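PDB 3R97: malonyl CoA-ACP transacylase from Xanthomonas oryzae pv. oryzae, which probably catalyses transfer of the malonyl group from malonyl-CoA to holo-acyl carrier protein, releasing CoA and supplying malonyl-ACP. Local coordinates for residues 35-40 against 107-112; 122-127 against 198-203; 166-171 against 287-292. One frame throughout, in Å; residues are numbered along the deposited sequence.

In the fold
The three contacts tie different parts of one chain together, and their chemistry follows their depth. Interaction 2 is the buried one: apolar packing sets the end of helix 109-126 against the loop carrying H203, a predicted catalytic residue. Interaction 1 uses the start of the same helix, about 23 Å away between centres, and is partly buried, joining methyl packing inside to a water bridge outside. Interaction 3 lies at the surface, about 32 Å from interaction 1 between centres and across the middle of the chain from it. There a guanidinium-carbonyl hydrogen bond links the turn between two antiparallel strands of the ferredoxin-like subdomain to helix 282-290 of the larger subdomain.

Interaction 1: residues 35-40 against 107-112; sequences FAEASE and LSLHDG
L109 splits its two methyl groups between successive residues of helix 30-42. One branch goes to A38, where A38 CB and L109 CD2 lie 3.5 Å apart, tighter than usual for two carbons and a sign of close packing. The other branch slants across E37 and meets its stem from CB onward, the shortest approach being L109 CD1 to E37 CD at 3.5 Å. E37 can lie over the leucine in this way because its CG stands opposite the backbone N (chi1 176°) and the chain continues extended. The carboxylate is thereby carried past the leucine stem, with E37 OE2 3.6 Å from L109 CB. Its charge is met outside the two segments, where OE1 forms a salt bridge to R77 of helix 61-81, a residue that L109 also touches.

One residue further on, H110 brings its ring up to E40, with H110 CE1 3.7 Å from E40 C, the carbon standing obliquely to the ring. Water 1 lies at the ring edge, in the ring plane, and is hydrogen-bonded to H110 ND1 over 2.8 Å. The same water donates to E37 O over 2.8 Å, bridging two helices that have no direct hydrogen bond here. The E40 chain bends away at chi2, and its carboxylate does not contact the imidazole.

S108 fixes the start of helix 109-126 as its N-cap: D111 N donates to S108 OG over 2.9 Å at 161°. The first turn of that helix thus meets helix 30-42 closely, with the CA atoms of A38 and H110 5.2 Å apart. The chemistry is graded: methyl packing holds the buried side, a glutamate stem with its charge answered by arginine borders it, and on the more exposed side a water adds a polar link between the helices.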
loop_
_atom_site.group_PDB
_atom_site.type_symbol
_atom_site.label_atom_id
_atom_site.label_comp_id
_atom_site.label_asym_id
_atom_site.label_seq_id
_atom_site.Cartn_x
_atom_site.Cartn_y
_atom_site.Cartn_z
ATOM N N PHE A 35 -7.509 -14.195 9.084
ATOM C CA PHE A 35 -7.859 -14.346 7.672
ATOM C C PHE A 35 -9.324 -14.759 7.520
ATOM O O PHE A 35 -9.973 -14.246 6.598
ATOM C CB PHE A 35 -6.941 -15.322 6.910
ATOM C CG PHE A 35 -5.714 -14.691 6.323
ATOM C CD1 PHE A 35 -4.615 -14.339 7.150
ATOM C CD2 PHE A 35 -5.625 -14.477 4.930
ATOM C CE1 PHE A 35 -3.468 -13.776 6.572
ATOM C CE2 PHE A 35 -4.508 -13.911 4.356
ATOM C CZ PHE A 35 -3.411 -13.565 5.169
ATOM N N ALA A 36 -9.836 -15.656 8.384
ATOM C CA ALA A 36 -11.288 -16.071 8.285
ATOM C C ALA A 36 -12.257 -14.882 8.480
ATOM O O ALA A 36 -13.279 -14.797 7.824
ATOM C CB ALA A 36 -11.660 -17.210 9.285
ATOM N N GLU A 37 -11.886 -13.966 9.373
ATOM C CA GLU A 37 -12.690 -12.805 9.720
ATOM C C GLU A 37 -12.679 -11.820 8.555
ATOM O O GLU A 37 -13.717 -11.272 8.210
ATOM C CB GLU A 37 -12.143 -12.160 11.010
ATOM C CG GLU A 37 -12.815 -10.862 11.457
ATOM C CD GLU A 37 -12.185 -10.231 12.722
ATOM O OE1 GLU A 37 -11.481 -10.925 13.501
ATOM O OE2 GLU A 37 -12.387 -9.010 12.921
ATOM N N ALA A 38 -11.498 -11.596 7.969
ATOM C CA ALA A 38 -11.355 -10.800 6.769
ATOM C C ALA A 38 -12.145 -11.441 5.619
ATOM O O ALA A 38 -12.895 -10.739 4.913
ATOM C CB ALA A 38 -9.890 -10.631 6.385
ATOM N N SER A 39 -12.015 -12.762 5.485
ATOM C CA SER A 39 -12.731 -13.545 4.454
ATOM C C SER A 39 -14.258 -13.330 4.399
ATOM O O SER A 39 -14.813 -13.225 3.296
ATOM C CB SER A 39 -12.345 -15.033 4.513
ATOM O OG SER A 39 -10.952 -15.198 4.247
ATOM N N GLU A 40 -14.898 -13.223 5.567
ATOM C CA GLU A 40 -16.313 -12.854 5.682
ATOM C C GLU A 40 -16.681 -11.499 5.027
ATOM O O GLU A 40 -17.715 -11.386 4.332
ATOM C CB GLU A 40 -16.762 -12.834 7.159
ATOM C CG GLU A 40 -16.919 -14.223 7.815
ATOM C CD GLU A 40 -17.881 -15.068 6.991
ATOM O OE1 GLU A 40 -19.016 -14.600 6.745
ATOM O OE2 GLU A 40 -17.482 -16.153 6.542
ATOM N N LEU A 107 -11.881 1.382 10.934
ATOM C CA LEU A 107 -12.792 0.404 10.288
ATOM C C LEU A 107 -12.600 -0.973 10.942
ATOM O O LEU A 107 -11.470 -1.307 11.315
ATOM C CB LEU A 107 -12.408 0.250 8.837
ATOM C CG LEU A 107 -12.788 1.410 7.892
ATOM C CD1 LEU A 107 -12.334 1.115 6.437
ATOM C CD2 LEU A 107 -14.259 1.666 7.922
ATOM N N SER A 108 -13.679 -1.758 11.066
ATOM C CA SER A 108 -13.605 -3.159 11.499
ATOM C C SER A 108 -12.851 -3.873 10.398
ATOM O O SER A 108 -12.802 -3.349 9.286
ATOM C CB SER A 108 -15.032 -3.775 11.623
ATOM O OG SER A 108 -15.557 -3.992 10.311
ATOM N N LEU A 109 -12.324 -5.083 10.657
ATOM C CA LEU A 109 -11.476 -5.781 9.679
ATOM C C LEU A 109 -12.437 -6.188 8.590
ATOM O O LEU A 109 -12.128 -6.162 7.381
ATOM C CB LEU A 109 -10.920 -7.030 10.322
ATOM C CG LEU A 109 -9.703 -7.808 9.833
ATOM C CD1 LEU A 109 -9.725 -9.214 10.396
ATOM C CD2 LEU A 109 -9.398 -7.800 8.317
ATOM N N HIS A 110 -13.629 -6.566 9.048
ATOM C CA HIS A 110 -14.679 -7.101 8.175
ATOM C C HIS A 110 -14.989 -6.013 7.128
ATOM O O HIS A 110 -14.857 -6.261 5.918
ATOM C CB HIS A 110 -15.918 -7.454 9.037
ATOM C CG HIS A 110 -17.128 -7.805 8.226
ATOM N ND1 HIS A 110 -17.506 -9.114 7.983
ATOM C CD2 HIS A 110 -18.005 -7.024 7.537
ATOM C CE1 HIS A 110 -18.570 -9.124 7.198
ATOM N NE2 HIS A 110 -18.891 -7.871 6.909
ATOM N N ASP A 111 -15.396 -4.821 7.586
ATOM C CA ASP A 111 -15.593 -3.664 6.684
ATOM C C ASP A 111 -14.375 -3.309 5.814
ATOM O O ASP A 111 -14.543 -3.044 4.634
ATOM C CB ASP A 111 -16.086 -2.405 7.415
ATOM C CG ASP A 111 -17.511 -2.552 7.934
ATOM O OD1 ASP A 111 -17.955 -1.720 8.772
ATOM O OD2 ASP A 111 -18.186 -3.516 7.500
ATOM N N GLY A 112 -13.175 -3.283 6.393
ATOM C CA GLY A 112 -11.971 -2.950 5.630
ATOM C C GLY A 112 -11.848 -3.890 4.449
ATOM O O GLY A 112 -11.628 -3.455 3.316
HETATM O O HOH W 1 -16.147 -10.988 9.545
#

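Interaction 2: residues 122-127 against 198-203; sequences FMQAAA and VSVPSH
V200, P201 and S202 belong to the loop leading into H203, the predicted catalytic histidine, and they rest on M123 and Q124 in the last turn of helix 109-126 and on A127 just after it. The loop bends through an inverse gamma turn centred on P201, closed by a weak bond from S202 N to V200 O of 3.0 Å. V200 faces the helix with both methyls: CG1 meets M123, with V200 CG1 3.8 Å from M123 CB. V200 CG2 lies 3.4 Å from Q124 OE1, and these two side chains cross at about a right angle; Q124 turns back to that methyl through its bend at chi2 (71°). A127 packs onto the proline ring, A127 CB to P201 CD measuring 3.5 Å. M123 curls at chi3 and sets its terminal methyl by the serine, CE 3.1 Å from S202 OG, a hydroxyl that also hydrogen-bonds a bound buffer molecule. H203 NE2 is hydrogen-bonded to OG of S94, the predicted active-site serine, consistent with the Ser-His pair of this family. Around the contact, helix 61-81 offers T61 to Q124 and V200, helix 208-218 receives F122 and A126, and strand 158-165 lies beside H203.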
loop_
_atom_site.group_PDB
_atom_site.type_symbol
_atom_site.label_atom_id
_atom_site.label_comp_id
_atom_site.label_asym_id
_atom_site.label_seq_id
_atom_site.Cartn_x
_atom_site.Cartn_y
_atom_site.Cartn_z
ATOM N N PHE A 122 -13.502 -1.866 -8.509
ATOM C CA PHE A 122 -13.758 -0.560 -9.152
ATOM C C PHE A 122 -12.551 -0.166 -10.001
ATOM O O PHE A 122 -12.724 0.364 -11.087
ATOM C CB PHE A 122 -14.063 0.591 -8.149
ATOM C CG PHE A 122 -15.320 0.399 -7.308
ATOM C CD1 PHE A 122 -16.410 -0.315 -7.794
ATOM C CD2 PHE A 122 -15.395 0.934 -6.023
ATOM C CE1 PHE A 122 -17.551 -0.509 -7.011
ATOM C CE2 PHE A 122 -16.547 0.766 -5.229
ATOM C CZ PHE A 122 -17.630 0.040 -5.733
ATOM N N MET A 123 -11.342 -0.437 -9.503
ATOM C CA MET A 123 -10.101 -0.141 -10.206
ATOM C C MET A 123 -9.917 -1.034 -11.427
ATOM O O MET A 123 -9.569 -0.500 -12.488
ATOM C CB MET A 123 -8.881 -0.276 -9.294
ATOM C CG MET A 123 -8.917 0.639 -8.024
ATOM S SD MET A 123 -7.682 0.224 -6.794
ATOM C CE MET A 123 -6.208 0.673 -7.725
ATOM N N GLN A 124 -10.115 -2.361 -11.284
ATOM C CA GLN A 124 -10.061 -3.274 -12.464
ATOM C C GLN A 124 -11.033 -2.881 -13.581
ATOM O O GLN A 124 -10.687 -2.949 -14.767
ATOM C CB GLN A 124 -10.301 -4.743 -12.066
ATOM C CG GLN A 124 -9.864 -5.796 -13.088
ATOM C CD GLN A 124 -8.320 -5.928 -13.198
ATOM O OE1 GLN A 124 -7.641 -6.135 -12.200
ATOM N NE2 GLN A 124 -7.787 -5.837 -14.416
ATOM N N ALA A 125 -12.252 -2.477 -13.203
ATOM C CA ALA A 125 -13.310 -2.140 -14.185
ATOM C C ALA A 125 -13.019 -0.812 -14.899
ATOM O O ALA A 125 -13.464 -0.608 -16.025
ATOM C CB ALA A 125 -14.739 -2.112 -13.516
ATOM N N ALA A 126 -12.278 0.079 -14.225
ATOM C CA ALA A 126 -11.841 1.349 -14.818
ATOM C C ALA A 126 -10.823 1.171 -15.943
ATOM O O ALA A 126 -10.698 2.050 -16.774
ATOM C CB ALA A 126 -11.280 2.306 -13.768
ATOM N N ALA A 127 -10.084 0.061 -15.956
ATOM C CA ALA A 127 -9.270 -0.248 -17.121
ATOM C C ALA A 127 -9.254 -1.750 -17.502
ATOM O O ALA A 127 -8.413 -2.504 -16.978
ATOM C CB ALA A 127 -7.903 0.269 -16.929
ATOM N N VAL A 198 1.344 -6.109 -12.843
ATOM C CA VAL A 198 -0.022 -5.597 -12.743
ATOM C C VAL A 198 -0.215 -4.338 -13.573
ATOM O O VAL A 198 0.499 -3.333 -13.378
ATOM C CB VAL A 198 -0.537 -5.420 -11.290
ATOM C CG1 VAL A 198 -1.994 -4.872 -11.308
ATOM C CG2 VAL A 198 -0.521 -6.781 -10.569
ATOM N N SER A 199 -1.197 -4.413 -14.469
ATOM C CA SER A 199 -1.479 -3.390 -15.443
ATOM C C SER A 199 -2.448 -2.287 -14.992
ATOM O O SER A 199 -2.402 -1.189 -15.581
ATOM C CB SER A 199 -2.059 -4.038 -16.722
ATOM O OG SER A 199 -3.328 -4.672 -16.432
ATOM N N VAL A 200 -3.337 -2.557 -14.016
ATOM C CA VAL A 200 -4.278 -1.545 -13.492
ATOM C C VAL A 200 -3.546 -0.201 -13.240
ATOM O O VAL A 200 -2.549 -0.156 -12.536
ATOM C CB VAL A 200 -4.948 -2.018 -12.185
ATOM C CG1 VAL A 200 -6.013 -1.012 -11.702
ATOM C CG2 VAL A 200 -5.556 -3.402 -12.363
ATOM N N PRO A 201 -3.998 0.881 -13.881
ATOM C CA PRO A 201 -3.306 2.171 -13.718
ATOM C C PRO A 201 -3.768 2.975 -12.453
ATOM O O PRO A 201 -4.390 4.036 -12.534
ATOM C CB PRO A 201 -3.616 2.892 -15.055
ATOM C CG PRO A 201 -4.975 2.341 -15.469
ATOM C CD PRO A 201 -5.121 0.961 -14.847
ATOM N N SER A 202 -3.457 2.442 -11.289
ATOM C CA SER A 202 -3.783 3.093 -10.014
ATOM C C SER A 202 -3.170 4.470 -9.929
ATOM O O SER A 202 -2.124 4.711 -10.509
ATOM C CB SER A 202 -3.214 2.257 -8.860
ATOM O OG SER A 202 -3.436 0.888 -9.137
ATOM N N HIS A 203 -3.793 5.370 -9.188
ATOM C CA HIS A 203 -3.145 6.671 -8.928
ATOM C C HIS A 203 -2.855 7.509 -10.194
ATOM O O HIS A 203 -1.985 8.331 -10.202
ATOM C CB HIS A 203 -1.893 6.463 -8.071
ATOM C CG HIS A 203 -2.143 5.575 -6.880
ATOM N ND1 HIS A 203 -2.974 5.935 -5.830
ATOM C CD2 HIS A 203 -1.689 4.327 -6.587
ATOM C CE1 HIS A 203 -3.043 4.933 -4.964
ATOM N NE2 HIS A 203 -2.261 3.955 -5.392
#

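Interaction 3: residues 166-171 against 287-292; sequences PGQIVI and IKRIDK
R289 reaches from the last turn of helix 282-290 to P166, G167 and Q168, its CB directed toward them. CG, the next atom out, skirts the amide of Q168, with R289 CG 4.1 Å from Q168 NE2. CD comes much nearer, R289 CD to Q168 NE2 being 3.1 Å. The chain then bends at chi3 (36°), which swings the guanidinium back over the glutamine stem, so that Q168 CG lies over one of its faces while the amide and guanidinium planes stand 52° apart. R289 NE is 2.9 Å from Q168 NE2, but both are donors and no hydrogen bond can be assigned; amide N and O are hard to distinguish at this resolution, so the orientation of that amide is uncertain. The hydrogen bond of NE goes instead to S165 OG.

P166 and G167 make the short connection between the antiparallel strands 158-165 and 168-172, with backbone angles that fit the central residues of a type II turn. This connection lies within the ferredoxin-like subdomain of the acyltransferase fold.

Beyond NE, the guanidinium carbon R289 CZ stands 3.6 Å from P166 O. At the tip, R289 NH2 donates to P166 O over 2.6 Å with an N-H...O angle of 159°. This bond lies in the carbonyl plane and close to the guanidinium plane, so both flat groups are aligned for it. G167 also sits at the guanidinium edge, its CA 3.7 Å from R289 NH2. Beside the arginine, the P166 ring rests on the following residue of the helix, with P166 CD 4.0 Å from I290 CA, while the I290 side chain also touches W259 and V263 of helix 259-268.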
loop_
_atom_site.group_PDB
_atom_site.type_symbol
_atom_site.label_atom_id
_atom_site.label_comp_id
_atom_site.label_asym_id
_atom_site.label_seq_id
_atom_site.Cartn_x
_atom_site.Cartn_y
_atom_site.Cartn_z
ATOM N N PRO A 166 13.745 8.687 -3.612
ATOM C CA PRO A 166 14.572 9.405 -4.617
ATOM C C PRO A 166 15.141 8.446 -5.649
ATOM O O PRO A 166 15.658 7.416 -5.296
ATOM C CB PRO A 166 15.659 10.062 -3.764
ATOM C CG PRO A 166 14.934 10.314 -2.449
ATOM C CD PRO A 166 14.097 9.079 -2.239
ATOM N N GLY A 167 14.957 8.737 -6.923
ATOM C CA GLY A 167 15.300 7.774 -7.993
ATOM C C GLY A 167 14.358 6.569 -8.245
ATOM O O GLY A 167 14.720 5.649 -9.012
ATOM N N GLN A 168 13.173 6.542 -7.593
ATOM C CA GLN A 168 12.129 5.543 -7.888
ATOM C C GLN A 168 10.772 6.211 -7.968
ATOM O O GLN A 168 10.187 6.586 -6.941
ATOM C CB GLN A 168 12.042 4.436 -6.851
ATOM C CG GLN A 168 13.283 3.623 -6.728
ATOM C CD GLN A 168 13.350 2.760 -5.446
ATOM O OE1 GLN A 168 13.408 1.532 -5.514
ATOM N NE2 GLN A 168 13.403 3.415 -4.285
ATOM N N ILE A 169 10.287 6.332 -9.198
ATOM C CA ILE A 169 8.969 6.777 -9.495
ATOM C C ILE A 169 8.340 5.683 -10.351
ATOM O O ILE A 169 9.020 5.119 -11.226
ATOM C CB ILE A 169 9.006 8.084 -10.350
ATOM C CG1 ILE A 169 9.386 9.261 -9.492
ATOM C CG2 ILE A 169 7.630 8.437 -10.885
ATOM C CD1 ILE A 169 9.328 10.616 -10.249
ATOM N N VAL A 170 7.044 5.421 -10.102
ATOM C CA VAL A 170 6.189 4.608 -10.967
ATOM C C VAL A 170 5.332 5.562 -11.783
ATOM O O VAL A 170 4.709 6.453 -11.240
ATOM C CB VAL A 170 5.299 3.617 -10.158
ATOM C CG1 VAL A 170 4.469 2.660 -11.080
ATOM C CG2 VAL A 170 6.175 2.755 -9.254
ATOM N N ILE A 171 5.294 5.361 -13.097
ATOM C CA ILE A 171 4.370 6.105 -13.924
ATOM C C ILE A 171 3.284 5.171 -14.431
ATOM O O ILE A 171 3.475 3.967 -14.463
ATOM C CB ILE A 171 5.071 6.767 -15.126
ATOM C CG1 ILE A 171 5.648 5.714 -16.084
ATOM C CG2 ILE A 171 6.095 7.800 -14.661
ATOM C CD1 ILE A 171 6.162 6.334 -17.490
ATOM N N ILE A 287 12.252 2.804 2.294
ATOM C CA ILE A 287 12.692 3.574 3.479
ATOM C C ILE A 287 14.218 3.743 3.571
ATOM O O ILE A 287 14.700 4.825 3.904
ATOM C CB ILE A 287 12.134 2.986 4.759
ATOM C CG1 ILE A 287 10.609 3.213 4.776
ATOM C CG2 ILE A 287 12.785 3.664 5.953
ATOM C CD1 ILE A 287 9.872 2.436 5.873
ATOM N N LYS A 288 14.950 2.669 3.287
ATOM C CA LYS A 288 16.391 2.686 3.292
ATOM C C LYS A 288 16.941 3.769 2.324
ATOM O O LYS A 288 17.876 4.482 2.690
ATOM C CB LYS A 288 16.952 1.288 3.018
ATOM C CG LYS A 288 18.520 1.192 3.114
ATOM C CD LYS A 288 19.074 0.074 2.153
ATOM C CE LYS A 288 20.617 -0.084 2.137
ATOM N NZ LYS A 288 21.060 -1.469 1.690
ATOM N N ARG A 289 16.317 3.922 1.142
ATOM C CA ARG A 289 16.682 4.951 0.137
ATOM C C ARG A 289 16.190 6.370 0.499
ATOM O O ARG A 289 16.848 7.356 0.162
ATOM C CB ARG A 289 16.196 4.584 -1.297
ATOM C CG ARG A 289 16.644 3.179 -1.776
ATOM C CD ARG A 289 16.238 2.764 -3.249
ATOM N NE ARG A 289 16.282 3.922 -4.165
ATOM C CZ ARG A 289 17.152 4.125 -5.160
ATOM N NH1 ARG A 289 18.094 3.234 -5.465
ATOM N NH2 ARG A 289 17.068 5.248 -5.866
ATOM N N ILE A 290 15.012 6.491 1.126
ATOM C CA ILE A 290 14.496 7.830 1.497
ATOM C C ILE A 290 15.344 8.420 2.642
ATOM O O ILE A 290 15.673 9.569 2.661
ATOM C CB ILE A 290 13.038 7.737 1.950
ATOM C CG1 ILE A 290 12.165 7.226 0.812
ATOM C CG2 ILE A 290 12.577 9.028 2.564
ATOM C CD1 ILE A 290 10.834 6.670 1.319
ATOM N N ASP A 291 15.668 7.615 3.626
ATOM C CA ASP A 291 16.299 8.156 4.789
ATOM C C ASP A 291 16.991 7.018 5.487
ATOM O O ASP A 291 16.352 6.191 6.140
ATOM C CB ASP A 291 15.310 8.911 5.704
ATOM C CG ASP A 291 16.000 9.508 6.946
ATOM O OD1 ASP A 291 15.377 10.307 7.666
ATOM O OD2 ASP A 291 17.172 9.161 7.199
ATOM N N LYS A 292 18.321 7.026 5.340
ATOM C CA LYS A 292 19.203 5.920 5.709
ATOM C C LYS A 292 19.515 5.853 7.234
ATOM O O LYS A 292 20.091 4.868 7.718
ATOM C CB LYS A 292 20.503 6.034 4.857
ATOM C CG LYS A 292 21.064 4.681 4.358
ATOM C CD LYS A 292 21.954 3.963 5.372
ATOM C CE LYS A 292 22.998 3.046 4.669
ATOM N NZ LYS A 292 23.002 3.211 3.175
#